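Long-range contact in 2-dehydropantoate 2-reductase (Enterococcus faecium DO, PDB 5X20), which probably catalyses the reduction of ketopantoate to pantoate in pantothenate biosynthesis and binds NAD(+): residues A[45-50]-A[140-145]. Residues are numbered along the deposited sequence; the frame is centred on the assembly and turned at random.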
ATOM      1  N   GLN A  45     -25.569  -6.585  24.353  1.00 34.78           N
ATOM      2  CA  GLN A  45     -24.645  -7.483  25.041  1.00 37.05           C
ATOM      3  C   GLN A  45     -23.176  -7.067  24.836  1.00 36.03           C
ATOM      4  O   GLN A  45     -22.736  -6.712  23.713  1.00 32.21           O
ATOM      5  CB  GLN A  45     -24.830  -8.905  24.555  1.00 39.05           C
ATOM      6  CG  GLN A  45     -26.244  -9.183  24.133  1.00 44.16           C
ATOM      7  CD  GLN A  45     -26.687 -10.624  24.270  1.00 47.05           C
ATOM      8  OE1 GLN A  45     -27.527 -10.926  25.099  1.00 56.17           O
ATOM      9  NE2 GLN A  45     -26.204 -11.492  23.396  1.00 48.15           N
ATOM     10  N   ALA A  46     -22.436  -7.063  25.936  1.00 33.58           N
ATOM     11  CA  ALA A  46     -21.057  -6.620  25.923  1.00 33.95           C
ATOM     12  C   ALA A  46     -20.159  -7.574  26.699  1.00 32.31           C
ATOM     13  O   ALA A  46     -20.496  -8.008  27.786  1.00 31.58           O
ATOM     14  CB  ALA A  46     -20.950  -5.225  26.506  1.00 33.33           C
ATOM     15  N   ASN A  47     -19.018  -7.893  26.116  1.00 30.23           N
ATOM     16  CA  ASN A  47     -17.914  -8.340  26.908  1.00 31.44           C
ATOM     17  C   ASN A  47     -17.283  -7.059  27.415  1.00 32.60           C
ATOM     18  O   ASN A  47     -16.557  -6.388  26.687  1.00 29.50           O
ATOM     19  CB  ASN A  47     -16.935  -9.179  26.099  1.00 29.39           C
ATOM     20  CG  ASN A  47     -15.771  -9.682  26.928  1.00 29.13           C
ATOM     21  OD1 ASN A  47     -15.576  -9.287  28.082  1.00 30.26           O
ATOM     22  ND2 ASN A  47     -14.964 -10.516  26.328  1.00 27.04           N
ATOM     23  N   PHE A  48     -17.593  -6.705  28.656  1.00 33.87           N
ATOM     24  CA  PHE A  48     -17.109  -5.461  29.232  1.00 34.07           C
ATOM     25  C   PHE A  48     -15.997  -5.718  30.239  1.00 32.93           C
ATOM     26  O   PHE A  48     -16.246  -6.091  31.385  1.00 35.64           O
ATOM     27  CB  PHE A  48     -18.274  -4.697  29.889  1.00 37.65           C
ATOM     28  CG  PHE A  48     -18.018  -3.221  30.104  1.00 39.26           C
ATOM     29  CD1 PHE A  48     -16.742  -2.686  30.006  1.00 39.58           C
ATOM     30  CD2 PHE A  48     -19.069  -2.370  30.419  1.00 45.03           C
ATOM     31  CE1 PHE A  48     -16.525  -1.332  30.212  1.00 42.23           C
ATOM     32  CE2 PHE A  48     -18.858  -1.018  30.626  1.00 46.09           C
ATOM     33  CZ  PHE A  48     -17.584  -0.498  30.523  1.00 42.67           C
ATOM     34  N   ASN A  49     -14.763  -5.516  29.791  1.00 31.66           N
ATOM     35  CA  ASN A  49     -13.578  -5.788  30.597  1.00 31.40           C
ATOM     36  C   ASN A  49     -13.525  -7.215  31.109  1.00 30.73           C
ATOM     37  O   ASN A  49     -12.925  -7.460  32.125  1.00 32.04           O
ATOM     38  CB  ASN A  49     -13.482  -4.787  31.729  1.00 31.50           C
ATOM     39  CG  ASN A  49     -13.305  -3.374  31.189  1.00 35.16           C
ATOM     40  OD1 ASN A  49     -12.587  -3.158  30.222  1.00 37.18           O
ATOM     41  ND2 ASN A  49     -13.993  -2.416  31.768  1.00 35.56           N
ATOM     42  N   GLY A  50     -14.088  -8.153  30.353  1.00 31.48           N
ATOM     43  CA  GLY A  50     -14.040  -9.591  30.672  1.00 31.02           C
ATOM     44  C   GLY A  50     -15.356 -10.146  31.097  1.00 32.04           C
ATOM     45  O   GLY A  50     -15.562 -11.365  31.077  1.00 30.24           O
ATOM     46  N   LYS A 140     -17.442  -5.635  22.294  1.00 34.93           N
ATOM     47  CA  LYS A 140     -16.364  -6.005  23.147  1.00 36.72           C
ATOM     48  C   LYS A 140     -15.666  -4.711  23.562  1.00 36.75           C
ATOM     49  O   LYS A 140     -15.274  -3.906  22.712  1.00 32.18           O
ATOM     50  CB  LYS A 140     -15.447  -6.903  22.370  1.00 39.55           C
ATOM     51  CG  LYS A 140     -14.397  -7.606  23.154  1.00 43.40           C
ATOM     52  CD  LYS A 140     -13.183  -7.542  22.247  1.00 50.48           C
ATOM     53  CE  LYS A 140     -13.098  -8.810  21.464  1.00 51.86           C
ATOM     54  NZ  LYS A 140     -12.010  -8.703  20.474  1.00 55.49           N
ATOM     55  N   LEU A 141     -15.572  -4.480  24.875  1.00 34.25           N
ATOM     56  CA  LEU A 141     -15.023  -3.228  25.410  1.00 31.78           C
ATOM     57  C   LEU A 141     -13.873  -3.539  26.361  1.00 31.98           C
ATOM     58  O   LEU A 141     -14.108  -4.100  27.431  1.00 34.33           O
ATOM     59  CB  LEU A 141     -16.125  -2.477  26.137  1.00 29.72           C
ATOM     60  CG  LEU A 141     -17.428  -2.278  25.367  1.00 30.46           C
ATOM     61  CD1 LEU A 141     -18.520  -1.768  26.299  1.00 29.59           C
ATOM     62  CD2 LEU A 141     -17.238  -1.302  24.209  1.00 30.70           C
ATOM     63  N   PHE A 142     -12.660  -3.172  25.970  1.00 28.28           N
ATOM     64  CA  PHE A 142     -11.456  -3.321  26.784  1.00 28.02           C
ATOM     65  C   PHE A 142     -10.614  -2.014  26.801  1.00 28.00           C
ATOM     66  O   PHE A 142     -10.813  -1.101  26.021  1.00 26.56           O
ATOM     67  CB  PHE A 142     -10.567  -4.484  26.297  1.00 28.09           C
ATOM     68  CG  PHE A 142     -11.064  -5.841  26.714  1.00 29.45           C
ATOM     69  CD1 PHE A 142     -10.808  -6.323  27.986  1.00 29.82           C
ATOM     70  CD2 PHE A 142     -11.860  -6.608  25.863  1.00 29.30           C
ATOM     71  CE1 PHE A 142     -11.288  -7.551  28.394  1.00 30.90           C
ATOM     72  CE2 PHE A 142     -12.346  -7.836  26.270  1.00 30.91           C
ATOM     73  CZ  PHE A 142     -12.063  -8.321  27.547  1.00 30.94           C
ATOM     74  N   GLY A 143      -9.726  -1.916  27.778  1.00 28.40           N
ATOM     75  CA  GLY A 143      -8.780  -0.829  27.879  1.00 26.08           C
ATOM     76  C   GLY A 143      -9.298   0.379  28.605  1.00 27.37           C
ATOM     77  O   GLY A 143     -10.400   0.395  29.170  1.00 26.96           O
ATOM     78  N   SER A 144      -8.452   1.388  28.617  1.00 28.14           N
ATOM     79  CA  SER A 144      -8.761   2.661  29.221  1.00 31.16           C
ATOM     80  C   SER A 144      -8.964   3.657  28.081  1.00 29.55           C
ATOM     81  O   SER A 144      -8.940   3.283  26.907  1.00 25.85           O
ATOM     82  CB  SER A 144      -7.616   3.109  30.137  1.00 33.03           C
ATOM     83  OG  SER A 144      -6.400   2.996  29.377  1.00 43.13           O
ATOM     84  N   GLY A 145      -9.193   4.903  28.448  1.00 28.85           N
ATOM     85  CA  GLY A 145      -9.397   5.907  27.468  1.00 30.66           C
ATOM     86  C   GLY A 145      -9.617   7.281  28.062  1.00 30.10           C
ATOM     87  O   GLY A 145      -9.525   7.480  29.265  1.00 29.72           O
TER
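The backbone N of Leu-141 donates to Asn-47 O at 2.8 Å in an almost straight bond (176° at the hydrogen), and Leu-141 O in turn accepts from the backbone N of Asn-49, also at 2.8 Å. Leu-141 thus bonds to the residues before and after its partner Phe-48, the pattern of a parallel pair. On one face of the sheet, Leu-141 lays its CD1 methyl over the centre of the Phe-48 ring, 4.1 Å from the centroid, a CH-pi contact suited to a branched aliphatic chain. The Phe-48 ring owes this position to a CG anti to the backbone N (chi1 -160°), which also brings its CD1 to 3.9 Å from Leu-141 CB. Ala-46, small enough for its buried site, adds its CB against the same Leu-141 methyl. The two strands are the central pair of a small four-stranded sheet in the cofactor-binding Rossmann-type region; Leu-17 of helix 10-21 packs on Ala-46 and Phe-48, while Leu-141 lies near Ala-131, an NAD(+)-binding residue. The other face carries Asn-47 and Lys-140, polar residues fit for a more exposed surface, with Asn-47 CB 4.2 Å from Lys-140 CG. There the Asn-47 amide meets the outer end of the Phe-142 ring, planes 76° apart, with OD1 3.7 Å from CZ. That same OD1 also takes a weak hydrogen bond from Gly-50 N, in the turn toward strand 51-55, where Gly-50 has backbone angles at which a CB would be jammed against the carbonyl O of Asn-49.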